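Local coordinates for glycine betaine/carnitine/choline ABC transporter (Staphylococcus aureus subsp. aureus Mu50, PDB 3O66), which probably binds glycine betaine, carnitine or choline as the substrate-binding component of an ABC importer and hands it to the membrane transporter, at residues L31-T36 with L237-K243; Q104-Y110 with A222-N228; A113-M119 with V192-T198. The contacts are given in a common frame with arbitrary orientation. Residue numbers count along the deposited sequence, not the author numbering.

Interaction 1: residues L31-T36 with L237-K243; sequences LIEHDT and LKTTINK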
loop_
_atom_site.group_PDB
_atom_site.type_symbol
_atom_site.label_atom_id
_atom_site.label_comp_id
_atom_site.label_asym_id
_atom_site.label_seq_id
_atom_site.Cartn_x
_atom_site.Cartn_y
_atom_site.Cartn_z
ATOM N N LEU A 31 -6.803 -5.207 -17.538
ATOM C CA LEU A 31 -8.018 -5.922 -17.210
ATOM C C LEU A 31 -9.199 -5.248 -17.903
ATOM O O LEU A 31 -10.078 -5.933 -18.415
ATOM C CB LEU A 31 -8.213 -5.957 -15.692
ATOM C CG LEU A 31 -9.369 -6.781 -15.163
ATOM C CD1 LEU A 31 -9.326 -8.230 -15.635
ATOM C CD2 LEU A 31 -9.362 -6.689 -13.625
ATOM N N ILE A 32 -9.208 -3.914 -17.942
ATOM C CA ILE A 32 -10.256 -3.174 -18.668
ATOM C C ILE A 32 -10.186 -3.482 -20.162
ATOM O O ILE A 32 -11.213 -3.766 -20.795
ATOM C CB ILE A 32 -10.187 -1.668 -18.388
ATOM C CG1 ILE A 32 -10.584 -1.415 -16.914
ATOM C CG2 ILE A 32 -11.056 -0.877 -19.380
ATOM C CD1 ILE A 32 -10.108 -0.067 -16.386
ATOM N N GLU A 33 -8.980 -3.454 -20.735
ATOM C CA GLU A 33 -8.849 -3.870 -22.140
ATOM C C GLU A 33 -9.440 -5.260 -22.343
ATOM O O GLU A 33 -10.145 -5.513 -23.345
ATOM C CB GLU A 33 -7.398 -3.835 -22.615
ATOM C CG GLU A 33 -6.857 -2.426 -22.751
ATOM C CD GLU A 33 -5.401 -2.375 -23.216
ATOM O OE1 GLU A 33 -5.006 -3.228 -24.043
ATOM O OE2 GLU A 33 -4.664 -1.462 -22.754
ATOM N N HIS A 34 -9.110 -6.170 -21.434
ATOM C CA HIS A 34 -9.559 -7.565 -21.544
ATOM C C HIS A 34 -11.085 -7.671 -21.466
ATOM O O HIS A 34 -11.718 -8.235 -22.370
ATOM C CB HIS A 34 -8.887 -8.459 -20.483
ATOM C CG HIS A 34 -9.403 -9.876 -20.467
ATOM N ND1 HIS A 34 -8.981 -10.840 -21.364
ATOM C CD2 HIS A 34 -10.315 -10.480 -19.670
ATOM C CE1 HIS A 34 -9.602 -11.981 -21.107
ATOM N NE2 HIS A 34 -10.421 -11.788 -20.086
ATOM N N ASP A 35 -11.675 -7.125 -20.400
ATOM C CA ASP A 35 -13.121 -7.244 -20.215
ATOM C C ASP A 35 -13.950 -6.550 -21.299
ATOM O O ASP A 35 -15.067 -6.994 -21.589
ATOM C CB ASP A 35 -13.545 -6.717 -18.848
ATOM C CG ASP A 35 -13.232 -7.670 -17.728
ATOM O OD1 ASP A 35 -12.652 -8.751 -17.961
ATOM O OD2 ASP A 35 -13.585 -7.337 -16.591
ATOM N N THR A 36 -13.411 -5.480 -21.888
ATOM C CA THR A 36 -14.144 -4.707 -22.909
ATOM C C THR A 36 -13.755 -5.106 -24.325
ATOM O O THR A 36 -14.156 -4.467 -25.276
ATOM C CB THR A 36 -13.963 -3.172 -22.737
ATOM O OG1 THR A 36 -12.607 -2.806 -23.048
ATOM C CG2 THR A 36 -14.295 -2.744 -21.287
ATOM N N LEU A 237 -17.493 -1.184 -15.771
ATOM C CA LEU A 237 -16.172 -0.970 -15.209
ATOM C C LEU A 237 -16.177 -1.226 -13.724
ATOM O O LEU A 237 -15.150 -1.593 -13.177
ATOM C CB LEU A 237 -15.633 0.426 -15.510
ATOM C CG LEU A 237 -15.364 0.750 -16.981
ATOM C CD1 LEU A 237 -14.857 2.188 -17.080
ATOM C CD2 LEU A 237 -14.371 -0.249 -17.599
ATOM N N LYS A 238 -17.310 -1.007 -13.060
ATOM C CA LYS A 238 -17.374 -1.262 -11.621
ATOM C C LYS A 238 -17.223 -2.764 -11.359
ATOM O O LYS A 238 -16.531 -3.175 -10.428
ATOM C CB LYS A 238 -18.702 -0.763 -11.063
ATOM C CG LYS A 238 -18.838 -0.872 -9.555
ATOM C CD LYS A 238 -20.148 -0.129 -9.158
ATOM C CE LYS A 238 -20.644 -0.496 -7.781
ATOM N NZ LYS A 238 -19.612 -0.189 -6.767
ATOM N N THR A 239 -17.850 -3.574 -12.209
ATOM C CA THR A 239 -17.701 -5.034 -12.153
ATOM C C THR A 239 -16.259 -5.440 -12.443
ATOM O O THR A 239 -15.689 -6.286 -11.735
ATOM C CB THR A 239 -18.630 -5.701 -13.170
ATOM O OG1 THR A 239 -19.981 -5.371 -12.843
ATOM C CG2 THR A 239 -18.470 -7.201 -13.154
ATOM N N THR A 240 -15.682 -4.836 -13.483
ATOM C CA THR A 240 -14.261 -5.058 -13.812
ATOM C C THR A 240 -13.322 -4.760 -12.640
ATOM O O THR A 240 -12.541 -5.629 -12.196
ATOM C CB THR A 240 -13.866 -4.282 -15.083
ATOM O OG1 THR A 240 -14.596 -4.826 -16.200
ATOM C CG2 THR A 240 -12.392 -4.431 -15.360
ATOM N N ILE A 241 -13.389 -3.541 -12.113
ATOM C CA ILE A 241 -12.516 -3.158 -11.003
ATOM C C ILE A 241 -12.718 -4.094 -9.802
ATOM O O ILE A 241 -11.740 -4.555 -9.212
ATOM C CB ILE A 241 -12.691 -1.677 -10.640
ATOM C CG1 ILE A 241 -12.268 -0.781 -11.836
ATOM C CG2 ILE A 241 -11.917 -1.329 -9.334
ATOM C CD1 ILE A 241 -12.873 0.664 -11.821
ATOM N N ASN A 242 -13.969 -4.400 -9.465
ATOM C CA ASN A 242 -14.260 -5.324 -8.361
ATOM C C ASN A 242 -13.702 -6.729 -8.536
ATOM O O ASN A 242 -13.604 -7.460 -7.567
ATOM C CB ASN A 242 -15.759 -5.379 -8.062
ATOM C CG ASN A 242 -16.204 -4.278 -7.088
ATOM O OD1 ASN A 242 -17.241 -3.639 -7.302
ATOM N ND2 ASN A 242 -15.424 -4.053 -6.019
ATOM N N LYS A 243 -13.312 -7.109 -9.748
ATOM C CA LYS A 243 -12.691 -8.413 -9.936
ATOM C C LYS A 243 -11.396 -8.512 -9.124
ATOM O O LYS A 243 -10.998 -9.600 -8.747
ATOM C CB LYS A 243 -12.336 -8.638 -11.400
ATOM C CG LYS A 243 -13.422 -9.134 -12.315
ATOM C CD LYS A 243 -12.741 -9.225 -13.712
ATOM C CE LYS A 243 -13.309 -10.325 -14.529
ATOM N NZ LYS A 243 -12.556 -10.552 -15.780
#
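A single carboxylate at the end of a helix can serve two donors on a neighbouring helix, and Asp-35 does so here. Its OD1 takes a salt bridge from Lys-243 NZ at 2.8 Å, while its OD2 accepts a hydrogen bond from Thr-240 OG1 at 2.7 Å, so each oxygen has its own partner. Lys-243 is shared further: its ammonium also forms a salt bridge with Asp-282, the C-terminal residue, and a hydrogen bond to the carbonyl of Tyr-280. Asp-282 is in turn hydrogen-bonded to His-34 NE2, and the His-34 ring stacks on Tyr-280, so the chain terminus joins the same polar cluster. Thr-36, just past the helix, donates from OG1 to Ile-32 O at 2.8 Å, and this OG1 is also hydrogen-bonded to Ile-40 N. Beside these polar groups lies an apolar patch, where Ile-32 CG2 meets Leu-237 CD2, and Ile-32 CG1 and Leu-31 CG meet Thr-240 CG2, all at 3.8 Å. The axes of helical segments 31-35 and 237-242 come within 10.0 Å at 125° between N-to-C directions, a steeply inclined crossing. This is helix-helix packing within one lobe of a periplasmic-binding-protein fold, where helices flank a central sheet.

Interaction 2: residues Q104-Y110 with A222-N228; sequences QTFFDSY and ASAVATN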
loop_
_atom_site.group_PDB
_atom_site.type_symbol
_atom_site.label_atom_id
_atom_site.label_comp_id
_atom_site.label_asym_id
_atom_site.label_seq_id
_atom_site.Cartn_x
_atom_site.Cartn_y
_atom_site.Cartn_z
ATOM N N GLN A 104 -17.169 9.875 -5.735
ATOM C CA GLN A 104 -16.224 8.831 -6.152
ATOM C C GLN A 104 -16.443 7.565 -5.341
ATOM O O GLN A 104 -16.866 7.605 -4.176
ATOM C CB GLN A 104 -14.778 9.280 -5.984
ATOM C CG GLN A 104 -14.364 10.450 -6.905
ATOM C CD GLN A 104 -12.995 11.029 -6.552
ATOM O OE1 GLN A 104 -12.242 10.448 -5.767
ATOM N NE2 GLN A 104 -12.683 12.197 -7.118
ATOM N N THR A 105 -16.111 6.441 -5.967
ATOM C CA THR A 105 -16.168 5.159 -5.310
ATOM C C THR A 105 -14.753 4.782 -4.884
ATOM O O THR A 105 -13.846 4.596 -5.736
ATOM C CB THR A 105 -16.776 4.105 -6.234
ATOM O OG1 THR A 105 -18.161 4.422 -6.448
ATOM C CG2 THR A 105 -16.643 2.685 -5.635
ATOM N N PHE A 106 -14.560 4.688 -3.575
ATOM C CA PHE A 106 -13.305 4.153 -3.031
ATOM C C PHE A 106 -13.603 2.662 -2.837
ATOM O O PHE A 106 -14.386 2.316 -1.961
ATOM C CB PHE A 106 -12.952 4.886 -1.705
ATOM C CG PHE A 106 -11.531 4.687 -1.228
ATOM C CD1 PHE A 106 -10.626 5.754 -1.243
ATOM C CD2 PHE A 106 -11.110 3.449 -0.724
ATOM C CE1 PHE A 106 -9.306 5.594 -0.791
ATOM C CE2 PHE A 106 -9.808 3.278 -0.244
ATOM C CZ PHE A 106 -8.903 4.363 -0.286
ATOM N N PHE A 107 -13.002 1.792 -3.669
ATOM C CA PHE A 107 -13.377 0.357 -3.691
ATOM C C PHE A 107 -12.967 -0.360 -2.423
ATOM O O PHE A 107 -12.127 0.137 -1.646
ATOM C CB PHE A 107 -12.801 -0.351 -4.922
ATOM C CG PHE A 107 -13.536 -0.016 -6.198
ATOM C CD1 PHE A 107 -14.486 -0.904 -6.719
ATOM C CD2 PHE A 107 -13.307 1.197 -6.847
ATOM C CE1 PHE A 107 -15.183 -0.597 -7.887
ATOM C CE2 PHE A 107 -14.002 1.529 -8.018
ATOM C CZ PHE A 107 -14.930 0.631 -8.540
ATOM N N ASP A 108 -13.609 -1.497 -2.177
ATOM C CA ASP A 108 -13.110 -2.443 -1.176
ATOM C C ASP A 108 -11.644 -2.764 -1.510
ATOM O O ASP A 108 -11.248 -2.699 -2.659
ATOM C CB ASP A 108 -13.933 -3.722 -1.154
ATOM C CG ASP A 108 -15.308 -3.540 -0.494
ATOM O OD1 ASP A 108 -15.586 -2.488 0.119
ATOM O OD2 ASP A 108 -16.117 -4.477 -0.593
ATOM N N SER A 109 -10.855 -3.110 -0.497
ATOM C CA SER A 109 -9.428 -3.278 -0.682
ATOM C C SER A 109 -9.019 -4.392 -1.608
ATOM O O SER A 109 -9.677 -5.461 -1.686
ATOM C CB SER A 109 -8.725 -3.441 0.677
ATOM O OG SER A 109 -7.317 -3.652 0.519
ATOM N N TYR A 110 -7.940 -4.139 -2.328
ATOM C CA TYR A 110 -7.230 -5.205 -3.057
ATOM C C TYR A 110 -6.878 -6.424 -2.177
ATOM O O TYR A 110 -6.743 -7.541 -2.684
ATOM C CB TYR A 110 -5.950 -4.650 -3.647
ATOM C CG TYR A 110 -6.181 -3.704 -4.797
ATOM C CD1 TYR A 110 -6.871 -4.124 -5.935
ATOM C CD2 TYR A 110 -5.682 -2.395 -4.749
ATOM C CE1 TYR A 110 -7.066 -3.265 -6.992
ATOM C CE2 TYR A 110 -5.874 -1.501 -5.791
ATOM C CZ TYR A 110 -6.569 -1.945 -6.908
ATOM O OH TYR A 110 -6.750 -1.088 -7.944
ATOM N N ALA A 222 -5.178 -0.692 0.788
ATOM C CA ALA A 222 -5.045 -0.207 -0.593
ATOM C C ALA A 222 -6.257 -0.595 -1.432
ATOM O O ALA A 222 -6.703 -1.774 -1.382
ATOM C CB ALA A 222 -3.778 -0.814 -1.219
ATOM N N SER A 223 -6.759 0.373 -2.219
ATOM C CA SER A 223 -7.923 0.163 -3.096
ATOM C C SER A 223 -7.788 0.996 -4.342
ATOM O O SER A 223 -7.042 1.981 -4.336
ATOM C CB SER A 223 -9.217 0.636 -2.423
ATOM O OG SER A 223 -9.484 -0.009 -1.186
ATOM N N ALA A 224 -8.545 0.622 -5.384
ATOM C CA ALA A 224 -8.794 1.485 -6.524
ATOM C C ALA A 224 -9.778 2.595 -6.118
ATOM O O ALA A 224 -10.555 2.391 -5.213
ATOM C CB ALA A 224 -9.418 0.666 -7.624
ATOM N N VAL A 225 -9.710 3.748 -6.795
ATOM C CA VAL A 225 -10.760 4.794 -6.779
ATOM C C VAL A 225 -11.167 5.083 -8.224
ATOM O O VAL A 225 -10.327 5.106 -9.118
ATOM C CB VAL A 225 -10.255 6.074 -6.077
ATOM C CG1 VAL A 225 -11.318 7.263 -6.159
ATOM C CG2 VAL A 225 -9.879 5.753 -4.620
ATOM N N ALA A 226 -12.461 5.286 -8.452
ATOM C CA ALA A 226 -12.961 5.698 -9.752
ATOM C C ALA A 226 -13.996 6.802 -9.494
ATOM O O ALA A 226 -14.703 6.781 -8.469
ATOM C CB ALA A 226 -13.583 4.528 -10.498
ATOM N N THR A 227 -14.087 7.776 -10.398
ATOM C CA THR A 227 -15.193 8.759 -10.292
ATOM C C THR A 227 -16.505 8.085 -10.633
ATOM O O THR A 227 -16.566 7.152 -11.474
ATOM C CB THR A 227 -14.997 9.956 -11.221
ATOM O OG1 THR A 227 -15.047 9.505 -12.582
ATOM C CG2 THR A 227 -13.665 10.642 -10.918
ATOM N N ASN A 228 -17.566 8.516 -9.973
ATOM C CA ASN A 228 -18.879 7.960 -10.279
ATOM C C ASN A 228 -19.419 8.434 -11.640
ATOM O O ASN A 228 -20.230 7.735 -12.276
ATOM C CB ASN A 228 -19.857 8.176 -9.100
ATOM C CG ASN A 228 -19.452 7.342 -7.890
ATOM O OD1 ASN A 228 -18.786 6.315 -8.046
ATOM N ND2 ASN A 228 -19.819 7.781 -6.693
HETATM O O HOH W 1 -9.590 -1.979 -4.965
#
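Shape complementarity along an edge strand is often a matter of large rings set against small residues, and the pairing of 104-110 with 222-228 is a clear case. Phe-107 lies alongside the alanines: CD2 is 4.0 Å from Ala-224 CB and CE2 is 3.9 Å from Ala-226 CB, which lies at the ring edge. Tyr-110 fits over the next part of the same strand, with CZ 3.9 Å from Ala-224 CB and CD2 4.3 Å from Ala-222 CB, while its hydroxyl is hydrogen-bonded to Gly-67 O. Ile-241 of helix 236-242 packs on both Phe-107 and Ala-224. On the face holding Phe-106 and Val-225, Phe-106 CD1 presses to 3.5 Å from Val-225 CG2, and Phe-98 of helix 87-102 meets the Phe-106 ring edge-to-face. Strand 104-106 is the outermost strand of the five-stranded mixed sheet of one lobe of the bilobed periplasmic-binding-protein fold, and runs antiparallel to 222-227. Thr-105 and Ala-226 form a hydrogen-bonded pair, 2.9 Å from Thr-105 N to Ala-226 O and 3.1 Å from Ala-226 N to Thr-105 O. Phe-107 N donates to Ala-224 O (3.0 Å) and Ser-223 OG to Phe-107 O (2.7 Å). At Asp-108 the chains part and a water fills the hollow, donating to Asp-108 O (2.9 Å) and accepting from Ala-224 N (2.8 Å); they close again where Ser-109 OG and Tyr-110 N donate to Ala-222 O (2.7 and 2.8 Å).

Interaction 3: residues A113-M119 with V192-T198; sequences ANTYAFM and VALGYST. With ACT (acetate ion), chain D.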
loop_
_atom_site.group_PDB
_atom_site.type_symbol
_atom_site.label_atom_id
_atom_site.label_comp_id
_atom_site.label_asym_id
_atom_site.label_seq_id
_atom_site.Cartn_x
_atom_site.Cartn_y
_atom_site.Cartn_z
ATOM N N ALA A 113 -2.349 -3.975 2.801
ATOM C CA ALA A 113 -2.080 -2.660 3.388
ATOM C C ALA A 113 -0.591 -2.303 3.224
ATOM O O ALA A 113 0.287 -3.172 3.381
ATOM C CB ALA A 113 -2.481 -2.644 4.850
ATOM N N ASN A 114 -0.335 -1.042 2.873
ATOM C CA ASN A 114 1.004 -0.492 2.727
ATOM C C ASN A 114 1.200 0.543 3.828
ATOM O O ASN A 114 0.768 1.705 3.702
ATOM C CB ASN A 114 1.177 0.131 1.338
ATOM C CG ASN A 114 2.622 0.505 1.043
ATOM O OD1 ASN A 114 3.475 0.506 1.942
ATOM N ND2 ASN A 114 2.903 0.829 -0.209
ATOM N N THR A 115 1.766 0.064 4.934
ATOM C CA THR A 115 1.905 0.840 6.140
ATOM C C THR A 115 3.331 0.747 6.683
ATOM O O THR A 115 4.088 -0.155 6.322
ATOM C CB THR A 115 0.918 0.347 7.232
ATOM O OG1 THR A 115 1.146 1.090 8.442
ATOM C CG2 THR A 115 1.087 -1.181 7.511
ATOM N N TYR A 116 3.706 1.717 7.518
ATOM C CA TYR A 116 4.888 1.540 8.353
ATOM C C TYR A 116 4.599 0.290 9.183
ATOM O O TYR A 116 3.475 0.089 9.650
ATOM C CB TYR A 116 5.118 2.736 9.280
ATOM C CG TYR A 116 5.901 3.920 8.689
ATOM C CD1 TYR A 116 6.556 3.834 7.454
ATOM C CD2 TYR A 116 5.995 5.113 9.396
ATOM C CE1 TYR A 116 7.267 4.924 6.933
ATOM C CE2 TYR A 116 6.718 6.204 8.899
ATOM C CZ TYR A 116 7.356 6.105 7.671
ATOM O OH TYR A 116 8.046 7.204 7.185
ATOM N N ALA A 117 5.634 -0.538 9.336
ATOM C CA ALA A 117 5.553 -1.749 10.112
ATOM C C ALA A 117 6.939 -2.103 10.582
ATOM O O ALA A 117 7.914 -1.932 9.847
ATOM C CB ALA A 117 4.984 -2.911 9.242
ATOM N N PHE A 118 7.018 -2.643 11.791
ATOM C CA PHE A 118 8.258 -3.145 12.343
ATOM C C PHE A 118 8.526 -4.501 11.766
ATOM O O PHE A 118 7.609 -5.311 11.610
ATOM C CB PHE A 118 8.203 -3.230 13.874
ATOM C CG PHE A 118 8.130 -1.883 14.530
ATOM C CD1 PHE A 118 9.290 -1.157 14.766
ATOM C CD2 PHE A 118 6.898 -1.296 14.802
ATOM C CE1 PHE A 118 9.227 0.117 15.342
ATOM C CE2 PHE A 118 6.819 -0.006 15.364
ATOM C CZ PHE A 118 7.988 0.693 15.622
HETATM N N MSE A 119 9.790 -4.758 11.458
HETATM C CA MSE A 119 10.161 -6.001 10.786
HETATM C C MSE A 119 11.552 -6.439 11.180
HETATM O O MSE A 119 12.401 -5.607 11.585
HETATM C CB MSE A 119 10.004 -5.915 9.268
HETATM C CG MSE A 119 10.832 -4.777 8.645
HETATM SE SE MSE A 119 10.441 -4.540 6.750
HETATM C CE MSE A 119 8.626 -3.836 6.960
ATOM N N VAL A 192 16.023 -4.594 14.114
ATOM C CA VAL A 192 14.621 -4.249 13.833
ATOM C C VAL A 192 14.597 -2.996 12.934
ATOM O O VAL A 192 15.407 -2.048 13.131
ATOM C CB VAL A 192 13.847 -3.954 15.159
ATOM C CG1 VAL A 192 12.362 -3.669 14.880
ATOM C CG2 VAL A 192 13.970 -5.097 16.140
ATOM N N ALA A 193 13.674 -2.973 11.962
ATOM C CA ALA A 193 13.510 -1.842 11.067
ATOM C C ALA A 193 12.038 -1.454 11.074
ATOM O O ALA A 193 11.152 -2.333 11.186
ATOM C CB ALA A 193 13.949 -2.212 9.635
ATOM N N LEU A 194 11.775 -0.157 11.009
ATOM C CA LEU A 194 10.430 0.312 10.696
ATOM C C LEU A 194 10.403 0.583 9.187
ATOM O O LEU A 194 10.932 1.600 8.708
ATOM C CB LEU A 194 10.121 1.581 11.481
ATOM C CG LEU A 194 8.675 2.092 11.299
ATOM C CD1 LEU A 194 7.608 1.082 11.844
ATOM C CD2 LEU A 194 8.598 3.406 11.998
ATOM N N GLY A 195 9.808 -0.324 8.434
ATOM C CA GLY A 195 9.881 -0.303 6.939
ATOM C C GLY A 195 8.478 -0.167 6.398
ATOM O O GLY A 195 7.550 -0.008 7.172
ATOM N N TYR A 196 8.305 -0.187 5.081
ATOM C CA TYR A 196 6.968 -0.260 4.509
ATOM C C TYR A 196 6.581 -1.725 4.322
ATOM O O TYR A 196 7.405 -2.540 3.868
ATOM C CB TYR A 196 6.953 0.427 3.150
ATOM C CG TYR A 196 6.820 1.920 3.218
ATOM C CD1 TYR A 196 5.615 2.513 3.642
ATOM C CD2 TYR A 196 7.873 2.751 2.846
ATOM C CE1 TYR A 196 5.474 3.904 3.692
ATOM C CE2 TYR A 196 7.738 4.137 2.882
ATOM C CZ TYR A 196 6.552 4.703 3.315
ATOM O OH TYR A 196 6.436 6.071 3.348
ATOM N N SER A 197 5.338 -2.050 4.636
ATOM C CA SER A 197 4.902 -3.457 4.733
ATOM C C SER A 197 4.762 -4.195 3.403
ATOM O O SER A 197 4.528 -5.407 3.410
ATOM C CB SER A 197 3.577 -3.518 5.490
ATOM O OG SER A 197 2.597 -2.810 4.739
ATOM N N THR A 198 4.891 -3.505 2.261
ATOM C CA THR A 198 4.805 -4.215 0.979
ATOM C C THR A 198 6.107 -4.204 0.176
ATOM O O THR A 198 6.127 -4.624 -0.998
ATOM C CB THR A 198 3.688 -3.680 0.048
ATOM O OG1 THR A 198 3.918 -2.289 -0.211
ATOM C CG2 THR A 198 2.306 -3.916 0.617
HETATM C C ACT D . 6.636 -0.409 -0.634
HETATM O O ACT D . 5.807 -0.642 0.296
HETATM O OXT ACT D . 6.384 -0.880 -1.786
HETATM C CH3 ACT D . 7.873 0.411 -0.381
#
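Ala-113 opens the segment with its carbonyl O accepting from Ser-197 OG at 2.7 Å. Asn-114 follows, its OD1 3.4 Å from Tyr-196 CD1 and its ND2 bonded to Glu-20, which is also hydrogen-bonded to Thr-198 OG1; an acetate ion, probably from the crystallisation liquor, sits beside both, its O 3.1 Å from Asn-114 OD1 and 2.6 Å from Thr-198 OG1. At Thr-115 the backbone N donates to Ser-197 OG at 3.0 Å and O accepts from Ser-197 N at 2.8 Å, so one serine grips both ends of this residue. From Tyr-116 the chain is strand, antiparallel to its neighbour 192-196 in the mixed sheet of the second lobe of the substrate-binding-protein fold. The Tyr-116 and Tyr-196 rings lean together obliquely, centroids 5.2 Å apart. Ala-117 and Gly-195 form a hydrogen-bonded pair, with 2.9 Å both for Ala-117 N to Gly-195 O and for Gly-195 N to Ala-117 O. Phe-118 receives Leu-194 CD1 over its face, 3.7 Å from the ring centroid, a CH-pi contact. Selenomethionine Met-119 pairs with Ala-193 (Met-119 N to Ala-193 O 2.8 Å), and its CE passes 3.7 Å from Gly-195 C; a CB at Gly-195 would crowd its SE. Chemically, then, the contact changes along its length: a backbone ladder flanked by apolar side chains towards Met-119 gives way to a polar end around Asn-114 and Thr-198.

In the fold
The chain leaves helix 19-35, and the loop closed by interaction 1 spans some 200 residues before helix 236-242 returns to it. Within that span, interaction 2 closes a shorter loop of 111 residues, bringing strand 222-227 back to 104-106. Interaction 3 closes the innermost loop, of 72 residues, so the three nest without crossing. Interactions 1 and 2 lie in one lobe and touch, helix 236-242 packing on Phe-107 and Ala-224. Interaction 3 joins two neighbouring strands of the other lobe's sheet, about 23 Å between centres from interaction 2, yet the two adjoin in sequence, since 104-110 runs almost directly into 113-119. The chain thus passes between the lobes there, as in two-lobed binding proteins.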